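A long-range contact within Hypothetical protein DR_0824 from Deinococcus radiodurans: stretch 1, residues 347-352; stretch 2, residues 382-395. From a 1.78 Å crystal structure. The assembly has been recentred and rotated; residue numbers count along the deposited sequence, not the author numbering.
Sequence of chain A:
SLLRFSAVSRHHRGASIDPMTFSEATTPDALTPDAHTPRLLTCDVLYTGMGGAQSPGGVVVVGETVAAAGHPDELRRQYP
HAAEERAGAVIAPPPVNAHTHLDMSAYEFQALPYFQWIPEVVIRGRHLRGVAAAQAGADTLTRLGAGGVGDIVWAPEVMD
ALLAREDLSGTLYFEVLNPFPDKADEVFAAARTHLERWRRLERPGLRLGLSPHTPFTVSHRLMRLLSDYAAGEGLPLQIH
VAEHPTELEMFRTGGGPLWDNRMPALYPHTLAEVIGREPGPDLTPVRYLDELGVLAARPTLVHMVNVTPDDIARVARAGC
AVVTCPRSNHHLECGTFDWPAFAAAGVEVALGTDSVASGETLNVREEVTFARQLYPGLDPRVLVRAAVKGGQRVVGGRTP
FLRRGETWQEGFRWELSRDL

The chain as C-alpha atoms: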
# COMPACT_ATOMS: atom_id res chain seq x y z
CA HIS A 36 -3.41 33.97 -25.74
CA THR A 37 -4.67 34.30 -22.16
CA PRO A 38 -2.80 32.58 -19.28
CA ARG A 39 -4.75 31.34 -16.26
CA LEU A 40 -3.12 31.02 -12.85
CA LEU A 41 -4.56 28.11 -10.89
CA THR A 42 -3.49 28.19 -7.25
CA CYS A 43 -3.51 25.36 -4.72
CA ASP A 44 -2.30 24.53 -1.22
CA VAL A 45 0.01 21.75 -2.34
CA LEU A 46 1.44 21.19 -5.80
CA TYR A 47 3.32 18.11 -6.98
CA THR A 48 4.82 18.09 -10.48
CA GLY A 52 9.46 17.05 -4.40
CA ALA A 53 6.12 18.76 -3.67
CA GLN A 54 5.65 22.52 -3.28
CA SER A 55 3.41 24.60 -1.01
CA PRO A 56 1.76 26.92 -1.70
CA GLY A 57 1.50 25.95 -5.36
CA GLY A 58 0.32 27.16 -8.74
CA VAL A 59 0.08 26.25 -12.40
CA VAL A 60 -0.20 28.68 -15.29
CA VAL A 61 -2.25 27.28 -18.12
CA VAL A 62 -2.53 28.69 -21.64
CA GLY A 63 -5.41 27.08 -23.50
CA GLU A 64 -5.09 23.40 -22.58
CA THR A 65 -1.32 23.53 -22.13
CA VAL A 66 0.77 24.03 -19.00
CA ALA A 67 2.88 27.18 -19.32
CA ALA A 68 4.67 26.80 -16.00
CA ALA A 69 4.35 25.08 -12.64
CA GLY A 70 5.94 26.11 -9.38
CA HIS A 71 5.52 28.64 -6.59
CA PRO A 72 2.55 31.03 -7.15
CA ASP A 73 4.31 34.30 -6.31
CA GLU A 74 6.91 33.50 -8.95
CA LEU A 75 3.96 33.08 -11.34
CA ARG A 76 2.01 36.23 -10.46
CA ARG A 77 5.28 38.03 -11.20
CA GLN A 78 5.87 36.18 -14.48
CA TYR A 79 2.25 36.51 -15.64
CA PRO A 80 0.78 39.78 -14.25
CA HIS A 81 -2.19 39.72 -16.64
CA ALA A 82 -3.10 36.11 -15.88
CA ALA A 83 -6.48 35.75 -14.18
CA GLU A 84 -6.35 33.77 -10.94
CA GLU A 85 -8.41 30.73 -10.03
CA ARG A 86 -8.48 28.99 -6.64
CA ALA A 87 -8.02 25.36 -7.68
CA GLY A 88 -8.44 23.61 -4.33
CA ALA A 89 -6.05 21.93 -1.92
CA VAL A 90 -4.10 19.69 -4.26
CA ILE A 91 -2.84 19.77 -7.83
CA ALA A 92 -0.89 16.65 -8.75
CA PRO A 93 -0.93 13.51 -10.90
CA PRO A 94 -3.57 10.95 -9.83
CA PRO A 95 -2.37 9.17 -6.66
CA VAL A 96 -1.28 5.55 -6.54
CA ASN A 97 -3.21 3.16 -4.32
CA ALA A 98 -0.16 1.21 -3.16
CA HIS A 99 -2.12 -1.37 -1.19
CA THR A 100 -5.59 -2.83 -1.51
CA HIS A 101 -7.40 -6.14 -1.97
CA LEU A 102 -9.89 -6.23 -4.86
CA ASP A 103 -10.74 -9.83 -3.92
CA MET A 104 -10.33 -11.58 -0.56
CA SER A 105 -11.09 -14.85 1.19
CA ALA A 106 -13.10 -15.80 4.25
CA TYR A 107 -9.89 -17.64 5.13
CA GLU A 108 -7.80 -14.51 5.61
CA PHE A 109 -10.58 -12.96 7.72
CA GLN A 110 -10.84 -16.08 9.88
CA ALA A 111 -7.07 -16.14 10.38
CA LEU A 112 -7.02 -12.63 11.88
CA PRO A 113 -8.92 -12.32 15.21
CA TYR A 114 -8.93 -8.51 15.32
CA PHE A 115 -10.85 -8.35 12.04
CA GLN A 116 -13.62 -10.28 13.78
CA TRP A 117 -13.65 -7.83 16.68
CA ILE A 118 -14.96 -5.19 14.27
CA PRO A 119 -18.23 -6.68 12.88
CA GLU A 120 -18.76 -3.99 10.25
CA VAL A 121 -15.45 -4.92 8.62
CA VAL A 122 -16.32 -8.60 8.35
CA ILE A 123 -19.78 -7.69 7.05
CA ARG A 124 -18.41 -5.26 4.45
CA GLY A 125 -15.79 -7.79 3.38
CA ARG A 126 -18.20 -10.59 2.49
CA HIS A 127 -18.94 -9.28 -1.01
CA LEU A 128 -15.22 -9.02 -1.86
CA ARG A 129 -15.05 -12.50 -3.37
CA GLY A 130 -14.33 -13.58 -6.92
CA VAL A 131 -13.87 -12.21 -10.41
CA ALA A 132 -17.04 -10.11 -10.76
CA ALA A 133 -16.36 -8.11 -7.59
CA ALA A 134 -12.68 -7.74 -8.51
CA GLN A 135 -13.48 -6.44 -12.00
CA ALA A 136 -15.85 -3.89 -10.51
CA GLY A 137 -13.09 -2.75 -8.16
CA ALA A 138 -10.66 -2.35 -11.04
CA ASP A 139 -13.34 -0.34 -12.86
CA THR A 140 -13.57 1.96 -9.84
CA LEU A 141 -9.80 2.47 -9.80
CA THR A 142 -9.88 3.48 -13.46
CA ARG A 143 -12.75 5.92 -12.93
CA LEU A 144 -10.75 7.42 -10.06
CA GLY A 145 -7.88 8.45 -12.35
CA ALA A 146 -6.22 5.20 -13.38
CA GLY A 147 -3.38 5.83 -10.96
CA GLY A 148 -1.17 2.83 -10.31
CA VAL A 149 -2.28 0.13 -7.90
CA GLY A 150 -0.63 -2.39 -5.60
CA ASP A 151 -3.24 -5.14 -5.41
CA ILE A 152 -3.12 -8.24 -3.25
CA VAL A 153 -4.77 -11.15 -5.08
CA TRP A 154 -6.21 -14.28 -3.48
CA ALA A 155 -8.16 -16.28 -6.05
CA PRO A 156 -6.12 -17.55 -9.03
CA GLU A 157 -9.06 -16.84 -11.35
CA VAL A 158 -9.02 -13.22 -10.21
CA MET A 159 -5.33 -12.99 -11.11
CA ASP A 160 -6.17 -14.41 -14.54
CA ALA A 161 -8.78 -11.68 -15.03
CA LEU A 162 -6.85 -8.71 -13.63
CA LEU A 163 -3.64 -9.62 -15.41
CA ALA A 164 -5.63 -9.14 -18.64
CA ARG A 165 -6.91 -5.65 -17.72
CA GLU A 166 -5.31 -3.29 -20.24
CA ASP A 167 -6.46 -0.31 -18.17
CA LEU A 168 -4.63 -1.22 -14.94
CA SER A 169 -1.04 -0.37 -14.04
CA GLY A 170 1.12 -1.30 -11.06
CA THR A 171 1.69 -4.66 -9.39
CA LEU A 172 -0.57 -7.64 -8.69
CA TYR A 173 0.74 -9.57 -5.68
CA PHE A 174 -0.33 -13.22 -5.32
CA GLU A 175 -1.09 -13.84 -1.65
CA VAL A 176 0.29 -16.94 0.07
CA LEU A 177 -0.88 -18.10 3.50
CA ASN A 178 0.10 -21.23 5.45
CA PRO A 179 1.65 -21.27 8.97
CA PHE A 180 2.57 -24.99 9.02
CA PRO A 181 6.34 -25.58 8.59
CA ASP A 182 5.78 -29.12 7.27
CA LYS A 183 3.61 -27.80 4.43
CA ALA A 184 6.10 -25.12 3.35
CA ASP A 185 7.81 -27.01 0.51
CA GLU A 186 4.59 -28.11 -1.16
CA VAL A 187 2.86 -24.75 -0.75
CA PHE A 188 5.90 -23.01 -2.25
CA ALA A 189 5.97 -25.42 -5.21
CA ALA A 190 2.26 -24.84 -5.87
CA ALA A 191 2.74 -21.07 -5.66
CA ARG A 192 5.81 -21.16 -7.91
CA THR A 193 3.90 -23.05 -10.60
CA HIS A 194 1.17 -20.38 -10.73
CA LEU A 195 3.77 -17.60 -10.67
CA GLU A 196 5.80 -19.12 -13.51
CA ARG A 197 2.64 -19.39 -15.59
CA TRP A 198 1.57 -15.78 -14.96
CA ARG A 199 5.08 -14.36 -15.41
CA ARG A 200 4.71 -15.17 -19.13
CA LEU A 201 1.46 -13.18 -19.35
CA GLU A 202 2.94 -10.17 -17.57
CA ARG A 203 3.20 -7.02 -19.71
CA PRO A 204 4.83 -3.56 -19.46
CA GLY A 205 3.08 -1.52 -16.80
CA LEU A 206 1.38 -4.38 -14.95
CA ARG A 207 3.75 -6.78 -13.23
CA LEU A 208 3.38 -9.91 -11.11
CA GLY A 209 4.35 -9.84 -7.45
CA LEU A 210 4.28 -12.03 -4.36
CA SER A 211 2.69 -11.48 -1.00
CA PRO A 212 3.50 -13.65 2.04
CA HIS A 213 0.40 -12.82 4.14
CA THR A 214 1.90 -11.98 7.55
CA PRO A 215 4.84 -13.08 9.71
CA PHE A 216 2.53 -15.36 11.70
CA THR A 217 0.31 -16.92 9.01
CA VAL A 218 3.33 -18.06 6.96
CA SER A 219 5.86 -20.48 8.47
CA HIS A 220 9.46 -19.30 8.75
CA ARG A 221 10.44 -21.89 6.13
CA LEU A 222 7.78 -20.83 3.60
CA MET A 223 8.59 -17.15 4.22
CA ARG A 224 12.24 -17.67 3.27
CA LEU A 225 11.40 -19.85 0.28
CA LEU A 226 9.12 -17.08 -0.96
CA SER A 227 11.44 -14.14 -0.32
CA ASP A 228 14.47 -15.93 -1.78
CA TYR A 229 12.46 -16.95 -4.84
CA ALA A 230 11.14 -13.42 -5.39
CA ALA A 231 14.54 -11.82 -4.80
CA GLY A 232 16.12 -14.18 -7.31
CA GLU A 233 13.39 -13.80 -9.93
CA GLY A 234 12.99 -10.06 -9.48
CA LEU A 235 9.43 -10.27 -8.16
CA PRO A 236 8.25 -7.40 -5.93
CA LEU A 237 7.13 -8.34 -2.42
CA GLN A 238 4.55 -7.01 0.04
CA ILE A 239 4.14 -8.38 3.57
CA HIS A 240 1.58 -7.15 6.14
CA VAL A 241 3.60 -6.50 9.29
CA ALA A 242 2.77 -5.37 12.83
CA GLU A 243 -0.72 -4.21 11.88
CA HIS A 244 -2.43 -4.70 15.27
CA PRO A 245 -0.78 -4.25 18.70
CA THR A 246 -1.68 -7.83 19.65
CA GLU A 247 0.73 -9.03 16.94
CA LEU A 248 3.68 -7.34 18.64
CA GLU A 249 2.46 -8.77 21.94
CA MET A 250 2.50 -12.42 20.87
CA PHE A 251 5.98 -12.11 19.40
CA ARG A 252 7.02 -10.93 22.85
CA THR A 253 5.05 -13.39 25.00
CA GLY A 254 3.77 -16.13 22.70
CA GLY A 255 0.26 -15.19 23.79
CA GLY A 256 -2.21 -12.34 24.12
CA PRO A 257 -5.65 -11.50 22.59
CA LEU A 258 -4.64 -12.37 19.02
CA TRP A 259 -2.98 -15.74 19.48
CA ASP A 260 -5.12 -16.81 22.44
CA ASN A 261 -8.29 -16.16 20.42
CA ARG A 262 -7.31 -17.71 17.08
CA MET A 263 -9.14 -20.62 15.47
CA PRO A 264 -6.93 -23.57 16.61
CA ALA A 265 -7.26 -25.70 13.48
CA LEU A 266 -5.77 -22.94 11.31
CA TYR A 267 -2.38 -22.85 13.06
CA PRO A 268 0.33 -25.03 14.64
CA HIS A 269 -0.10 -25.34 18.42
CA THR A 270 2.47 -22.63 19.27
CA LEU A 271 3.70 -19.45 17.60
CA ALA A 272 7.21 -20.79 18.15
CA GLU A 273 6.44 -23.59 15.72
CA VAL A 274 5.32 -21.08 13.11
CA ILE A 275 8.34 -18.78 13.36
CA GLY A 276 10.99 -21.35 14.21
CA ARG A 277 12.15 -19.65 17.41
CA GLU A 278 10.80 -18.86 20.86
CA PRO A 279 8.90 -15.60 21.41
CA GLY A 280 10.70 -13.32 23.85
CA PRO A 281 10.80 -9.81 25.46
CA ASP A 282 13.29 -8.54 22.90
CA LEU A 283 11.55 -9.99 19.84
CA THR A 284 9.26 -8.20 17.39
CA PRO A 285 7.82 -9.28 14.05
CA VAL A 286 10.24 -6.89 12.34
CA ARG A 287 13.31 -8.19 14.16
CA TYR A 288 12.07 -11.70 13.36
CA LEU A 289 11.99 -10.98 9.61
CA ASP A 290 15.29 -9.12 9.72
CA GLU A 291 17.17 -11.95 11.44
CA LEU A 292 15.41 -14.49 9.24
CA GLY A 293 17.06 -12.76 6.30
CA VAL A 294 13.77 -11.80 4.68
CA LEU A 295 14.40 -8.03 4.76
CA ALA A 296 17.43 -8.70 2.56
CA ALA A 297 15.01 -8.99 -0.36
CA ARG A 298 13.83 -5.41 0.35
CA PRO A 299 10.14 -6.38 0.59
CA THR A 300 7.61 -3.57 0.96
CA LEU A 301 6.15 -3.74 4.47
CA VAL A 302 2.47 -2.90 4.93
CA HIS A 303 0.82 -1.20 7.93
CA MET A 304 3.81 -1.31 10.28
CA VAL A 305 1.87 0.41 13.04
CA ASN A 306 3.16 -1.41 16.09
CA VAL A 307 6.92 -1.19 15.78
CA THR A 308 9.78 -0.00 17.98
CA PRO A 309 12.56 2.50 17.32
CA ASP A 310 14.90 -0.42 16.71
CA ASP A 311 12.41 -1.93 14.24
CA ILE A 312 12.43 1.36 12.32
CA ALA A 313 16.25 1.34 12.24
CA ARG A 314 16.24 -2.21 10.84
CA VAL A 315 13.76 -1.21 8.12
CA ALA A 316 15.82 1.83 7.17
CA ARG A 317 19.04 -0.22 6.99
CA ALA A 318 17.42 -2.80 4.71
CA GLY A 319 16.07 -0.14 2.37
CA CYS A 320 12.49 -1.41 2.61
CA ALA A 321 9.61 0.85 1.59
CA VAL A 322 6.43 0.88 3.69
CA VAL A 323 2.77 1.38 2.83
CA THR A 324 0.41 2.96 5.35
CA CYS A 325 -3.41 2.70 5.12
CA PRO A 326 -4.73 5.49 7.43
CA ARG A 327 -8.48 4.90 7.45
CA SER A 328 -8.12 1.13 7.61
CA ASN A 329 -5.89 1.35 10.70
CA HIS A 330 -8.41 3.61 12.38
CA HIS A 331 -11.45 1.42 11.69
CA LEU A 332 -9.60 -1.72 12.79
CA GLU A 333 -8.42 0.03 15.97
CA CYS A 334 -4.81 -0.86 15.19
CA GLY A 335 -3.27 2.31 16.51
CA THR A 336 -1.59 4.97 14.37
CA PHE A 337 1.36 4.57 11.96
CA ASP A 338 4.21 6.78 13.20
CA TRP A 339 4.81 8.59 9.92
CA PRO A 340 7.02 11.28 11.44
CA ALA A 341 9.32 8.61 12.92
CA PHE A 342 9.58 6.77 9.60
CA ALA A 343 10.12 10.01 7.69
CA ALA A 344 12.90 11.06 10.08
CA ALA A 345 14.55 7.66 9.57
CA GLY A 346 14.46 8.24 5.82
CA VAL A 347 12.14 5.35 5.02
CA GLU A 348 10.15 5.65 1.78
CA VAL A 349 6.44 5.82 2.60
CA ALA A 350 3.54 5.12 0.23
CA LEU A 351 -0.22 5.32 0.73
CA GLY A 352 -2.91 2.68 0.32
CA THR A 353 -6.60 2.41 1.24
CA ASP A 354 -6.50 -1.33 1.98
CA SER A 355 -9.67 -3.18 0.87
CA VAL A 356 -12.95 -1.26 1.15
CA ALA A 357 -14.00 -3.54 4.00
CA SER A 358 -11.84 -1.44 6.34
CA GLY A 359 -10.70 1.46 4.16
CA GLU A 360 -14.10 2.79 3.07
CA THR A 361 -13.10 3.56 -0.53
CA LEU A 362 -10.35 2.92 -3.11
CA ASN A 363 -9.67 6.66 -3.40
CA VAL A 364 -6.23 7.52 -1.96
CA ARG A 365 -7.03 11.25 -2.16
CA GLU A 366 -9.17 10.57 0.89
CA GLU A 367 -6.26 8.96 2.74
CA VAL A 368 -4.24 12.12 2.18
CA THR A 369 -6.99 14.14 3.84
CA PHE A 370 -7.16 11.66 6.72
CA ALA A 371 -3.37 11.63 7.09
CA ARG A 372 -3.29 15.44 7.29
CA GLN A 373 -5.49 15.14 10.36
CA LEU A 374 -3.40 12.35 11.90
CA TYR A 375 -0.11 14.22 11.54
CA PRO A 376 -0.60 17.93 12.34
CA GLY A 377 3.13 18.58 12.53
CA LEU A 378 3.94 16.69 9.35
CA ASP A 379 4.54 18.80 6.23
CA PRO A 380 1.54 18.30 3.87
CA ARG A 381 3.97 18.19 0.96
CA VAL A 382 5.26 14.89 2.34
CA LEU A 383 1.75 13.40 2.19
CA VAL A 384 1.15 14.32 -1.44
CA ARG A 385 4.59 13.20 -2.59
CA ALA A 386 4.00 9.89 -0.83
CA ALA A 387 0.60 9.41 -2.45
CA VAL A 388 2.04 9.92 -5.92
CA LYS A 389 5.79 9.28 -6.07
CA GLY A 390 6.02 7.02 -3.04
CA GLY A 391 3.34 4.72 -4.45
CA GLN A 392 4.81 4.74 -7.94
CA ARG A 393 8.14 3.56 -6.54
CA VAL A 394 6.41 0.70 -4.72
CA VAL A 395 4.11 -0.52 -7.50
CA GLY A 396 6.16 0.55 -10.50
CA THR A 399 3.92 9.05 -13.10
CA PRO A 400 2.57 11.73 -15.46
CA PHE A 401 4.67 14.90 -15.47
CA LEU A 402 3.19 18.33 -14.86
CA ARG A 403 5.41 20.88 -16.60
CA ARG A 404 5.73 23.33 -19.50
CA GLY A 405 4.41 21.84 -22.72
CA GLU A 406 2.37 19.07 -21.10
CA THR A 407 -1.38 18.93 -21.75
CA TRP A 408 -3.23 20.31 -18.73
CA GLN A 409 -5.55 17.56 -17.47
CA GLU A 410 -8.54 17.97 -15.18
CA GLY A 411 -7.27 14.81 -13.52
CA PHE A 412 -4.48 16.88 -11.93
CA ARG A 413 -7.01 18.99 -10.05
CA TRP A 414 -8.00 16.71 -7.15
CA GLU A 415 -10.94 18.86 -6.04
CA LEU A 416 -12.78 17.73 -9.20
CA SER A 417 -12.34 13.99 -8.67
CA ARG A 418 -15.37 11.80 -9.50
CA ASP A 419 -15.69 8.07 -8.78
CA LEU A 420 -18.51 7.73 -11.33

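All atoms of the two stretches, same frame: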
# COMPACT_ATOMS: atom_id res chain seq x y z
N VAL A 347 12.81 6.48 5.64
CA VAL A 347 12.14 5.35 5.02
C VAL A 347 11.10 5.85 4.02
O VAL A 347 10.33 6.76 4.33
CB VAL A 347 11.44 4.48 6.09
CG1 VAL A 347 10.72 3.31 5.43
CG2 VAL A 347 12.47 3.98 7.10
N GLU A 348 11.10 5.28 2.82
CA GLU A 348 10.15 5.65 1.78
C GLU A 348 8.75 5.19 2.19
O GLU A 348 8.54 4.01 2.46
CB GLU A 348 10.55 5.00 0.45
CG GLU A 348 9.60 5.29 -0.71
CD GLU A 348 9.61 6.74 -1.14
OE1 GLU A 348 9.18 7.60 -0.34
OE2 GLU A 348 10.03 7.03 -2.28
N VAL A 349 7.81 6.12 2.21
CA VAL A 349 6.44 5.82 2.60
C VAL A 349 5.46 6.01 1.44
O VAL A 349 5.55 7.00 0.70
CB VAL A 349 5.99 6.71 3.78
CG1 VAL A 349 4.56 6.37 4.20
CG2 VAL A 349 6.94 6.53 4.96
N ALA A 350 4.55 5.06 1.28
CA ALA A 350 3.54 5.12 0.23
C ALA A 350 2.17 5.00 0.91
O ALA A 350 2.08 4.57 2.06
CB ALA A 350 3.74 3.97 -0.75
N LEU A 351 1.13 5.38 0.19
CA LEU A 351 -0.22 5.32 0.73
C LEU A 351 -1.11 4.29 0.04
O LEU A 351 -1.03 4.08 -1.17
CB LEU A 351 -0.89 6.69 0.62
CG LEU A 351 -0.49 7.73 1.67
CD1 LEU A 351 -0.87 9.12 1.18
CD2 LEU A 351 -1.18 7.41 2.98
N GLY A 352 -1.97 3.66 0.83
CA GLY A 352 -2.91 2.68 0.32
C GLY A 352 -4.22 2.88 1.07
O GLY A 352 -4.24 3.57 2.09
N VAL A 382 4.79 16.26 2.18
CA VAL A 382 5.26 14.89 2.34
C VAL A 382 4.13 13.90 2.03
O VAL A 382 4.37 12.85 1.44
CB VAL A 382 5.75 14.66 3.79
CG1 VAL A 382 6.01 13.18 4.03
CG2 VAL A 382 7.01 15.46 4.04
N LEU A 383 2.91 14.26 2.42
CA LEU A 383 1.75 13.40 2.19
C LEU A 383 1.45 13.24 0.71
O LEU A 383 1.24 12.13 0.22
CB LEU A 383 0.53 13.97 2.91
CG LEU A 383 0.67 14.20 4.41
CD1 LEU A 383 -0.59 14.85 4.97
CD2 LEU A 383 0.94 12.87 5.11
N VAL A 384 1.43 14.36 -0.01
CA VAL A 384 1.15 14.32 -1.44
C VAL A 384 2.24 13.59 -2.22
O VAL A 384 1.94 12.77 -3.08
CB VAL A 384 0.95 15.75 -1.99
CG1 VAL A 384 0.74 15.72 -3.49
CG2 VAL A 384 -0.26 16.38 -1.31
N ARG A 385 3.50 13.88 -1.91
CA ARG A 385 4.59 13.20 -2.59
C ARG A 385 4.48 11.70 -2.37
O ARG A 385 4.70 10.90 -3.28
CB ARG A 385 5.95 13.70 -2.07
CG ARG A 385 7.11 12.90 -2.62
CD ARG A 385 8.37 13.07 -1.79
NE ARG A 385 9.26 11.93 -1.97
CZ ARG A 385 9.76 11.55 -3.14
NH1 ARG A 385 9.47 12.22 -4.24
NH2 ARG A 385 10.54 10.47 -3.21
N ALA A 386 4.14 11.30 -1.15
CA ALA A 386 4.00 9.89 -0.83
C ALA A 386 2.89 9.25 -1.65
O ALA A 386 3.06 8.17 -2.22
CB ALA A 386 3.71 9.71 0.66
N ALA A 387 1.74 9.93 -1.72
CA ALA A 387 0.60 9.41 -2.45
C ALA A 387 0.92 9.15 -3.92
O ALA A 387 0.49 8.15 -4.49
CB ALA A 387 -0.58 10.38 -2.35
N VAL A 388 1.69 10.05 -4.52
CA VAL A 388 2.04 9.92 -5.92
C VAL A 388 3.37 9.23 -6.20
O VAL A 388 3.40 8.13 -6.77
CB VAL A 388 2.05 11.31 -6.60
CG1 VAL A 388 2.40 11.17 -8.08
CG2 VAL A 388 0.69 11.97 -6.44
N LYS A 389 4.48 9.86 -5.81
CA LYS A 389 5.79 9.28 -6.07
C LYS A 389 6.09 8.06 -5.21
O LYS A 389 6.60 7.06 -5.71
CB LYS A 389 6.89 10.33 -5.86
CG LYS A 389 8.29 9.83 -6.21
CD LYS A 389 8.37 9.38 -7.67
CE LYS A 389 9.77 8.88 -8.02
NZ LYS A 389 9.89 8.52 -9.47
N GLY A 390 5.77 8.14 -3.93
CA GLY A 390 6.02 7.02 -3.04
C GLY A 390 5.35 5.76 -3.58
O GLY A 390 5.99 4.71 -3.68
N GLY A 391 4.07 5.86 -3.93
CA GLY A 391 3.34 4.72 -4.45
C GLY A 391 3.89 4.19 -5.76
O GLY A 391 3.96 2.98 -5.98
N GLN A 392 4.27 5.11 -6.65
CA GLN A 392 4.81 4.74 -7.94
C GLN A 392 6.09 3.90 -7.75
O GLN A 392 6.31 2.92 -8.44
CB GLN A 392 5.12 6.00 -8.76
CG GLN A 392 5.49 5.77 -10.22
CD GLN A 392 6.91 5.27 -10.41
OE1 GLN A 392 7.85 5.80 -9.81
NE2 GLN A 392 7.07 4.26 -11.26
N ARG A 393 6.91 4.29 -6.78
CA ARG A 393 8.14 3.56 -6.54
C ARG A 393 7.86 2.15 -6.03
O ARG A 393 8.59 1.21 -6.35
CB ARG A 393 9.01 4.33 -5.55
CG ARG A 393 9.41 5.71 -6.05
CD ARG A 393 10.52 6.29 -5.21
NE ARG A 393 11.73 5.49 -5.34
CZ ARG A 393 12.69 5.42 -4.41
NH1 ARG A 393 12.57 6.10 -3.28
NH2 ARG A 393 13.76 4.66 -4.62
N VAL A 394 6.79 2.00 -5.26
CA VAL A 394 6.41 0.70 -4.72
C VAL A 394 5.78 -0.22 -5.77
O VAL A 394 6.19 -1.37 -5.92
CB VAL A 394 5.40 0.86 -3.54
CG1 VAL A 394 4.81 -0.50 -3.16
CG2 VAL A 394 6.09 1.47 -2.34
N VAL A 395 4.81 0.30 -6.51
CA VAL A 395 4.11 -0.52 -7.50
C VAL A 395 4.67 -0.49 -8.91
O VAL A 395 4.27 -1.30 -9.75
CB VAL A 395 2.60 -0.15 -7.57
CG1 VAL A 395 2.01 -0.15 -6.17
CG2 VAL A 395 2.42 1.22 -8.22
O HOH W 1 0.83 5.82 -2.69

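Where a helix must lie close against a strand, small residues at the crossing point let the two backbones approach, and larger side chains find their places around it. The contact between residues 347-352 and 382-395 of DR_0824 illustrates the principle well. The strand, which includes residues 349-351, crosses the helix at right angles, with a signed crossing angle of -90° and a closest approach of the axes of only 6.2 Å. The nearest backbone pairing is Ala350 with Gly390, whose CA atoms lie 4.5 Å apart; Leu351 is in register with Ala387, their CA atoms 5.2 Å apart.

The helix is not regular along its length. At 386-390 it widens into a pi-type turn, in which Gly390 N donates to Arg385 O at 3.0 Å and Gly391 N to Ala386 O at 3.0 Å, each reaching back five residues instead of four. Beyond it the usual spacing resumes, as in the bond from Val394 N to Gly390 O at 3.2 Å. The widened turn thus coincides with the place where the strand comes nearest.

Gly390 shows why a small residue matters here. An ideal CB on this residue would point toward the strand and fall 2.4 Å from Val349 O, a clash. With no side chain in the way, Gly390 CA sits 3.8 Å from Val349 O. The methyl group of Ala350 rests against the helix backbone, its CB 3.7 Å from both Gly390 C and Gly391 N. Ala386 adds another small surface: its CB points toward the strand and approaches Val349 O to 3.3 Å. Val349 itself directs its CB away from the helix, so here it is the valine carbonyl that meets the helix.

Two apolar side-chain pairs flank the crossing. Ala350 CB meets Val394 CG2 at 3.8 Å. Leu351 leaves its backbone sideways, but its end comes nearer to the helix, bringing CD1 within 3.8 Å of Ala387 CB; the same CD1 also packs 3.8 Å from Leu383 O. The two apolar pairs, all buried residues, contribute by close packing and the exclusion of solvent. A water also lies between the backbones: it accepts a hydrogen bond from Leu351 N at 2.9 Å and lies 3.0 Å from Ala387 O, placed to donate to it.

Charge takes over at Glu348, where the contact is less buried. Its CB points toward the helix, and its carboxylate carries OE2 to two arginines. Arg393 NH1 donates a hydrogen bond to Glu348 OE2 at 2.9 Å, with an N-H...O angle of 152°; the oxygen lies at the edge of the guanidinium, near its plane, where the N-H groups point, and the pair is also a salt bridge. Arg385 NH2 forms a second, longer salt bridge to Glu348 OE2 at 3.6 Å. Two positive groups, two turns of helix apart, therefore converge on one carboxylate oxygen, while Glu348 CD passes 4.1 Å from Gly390 CA.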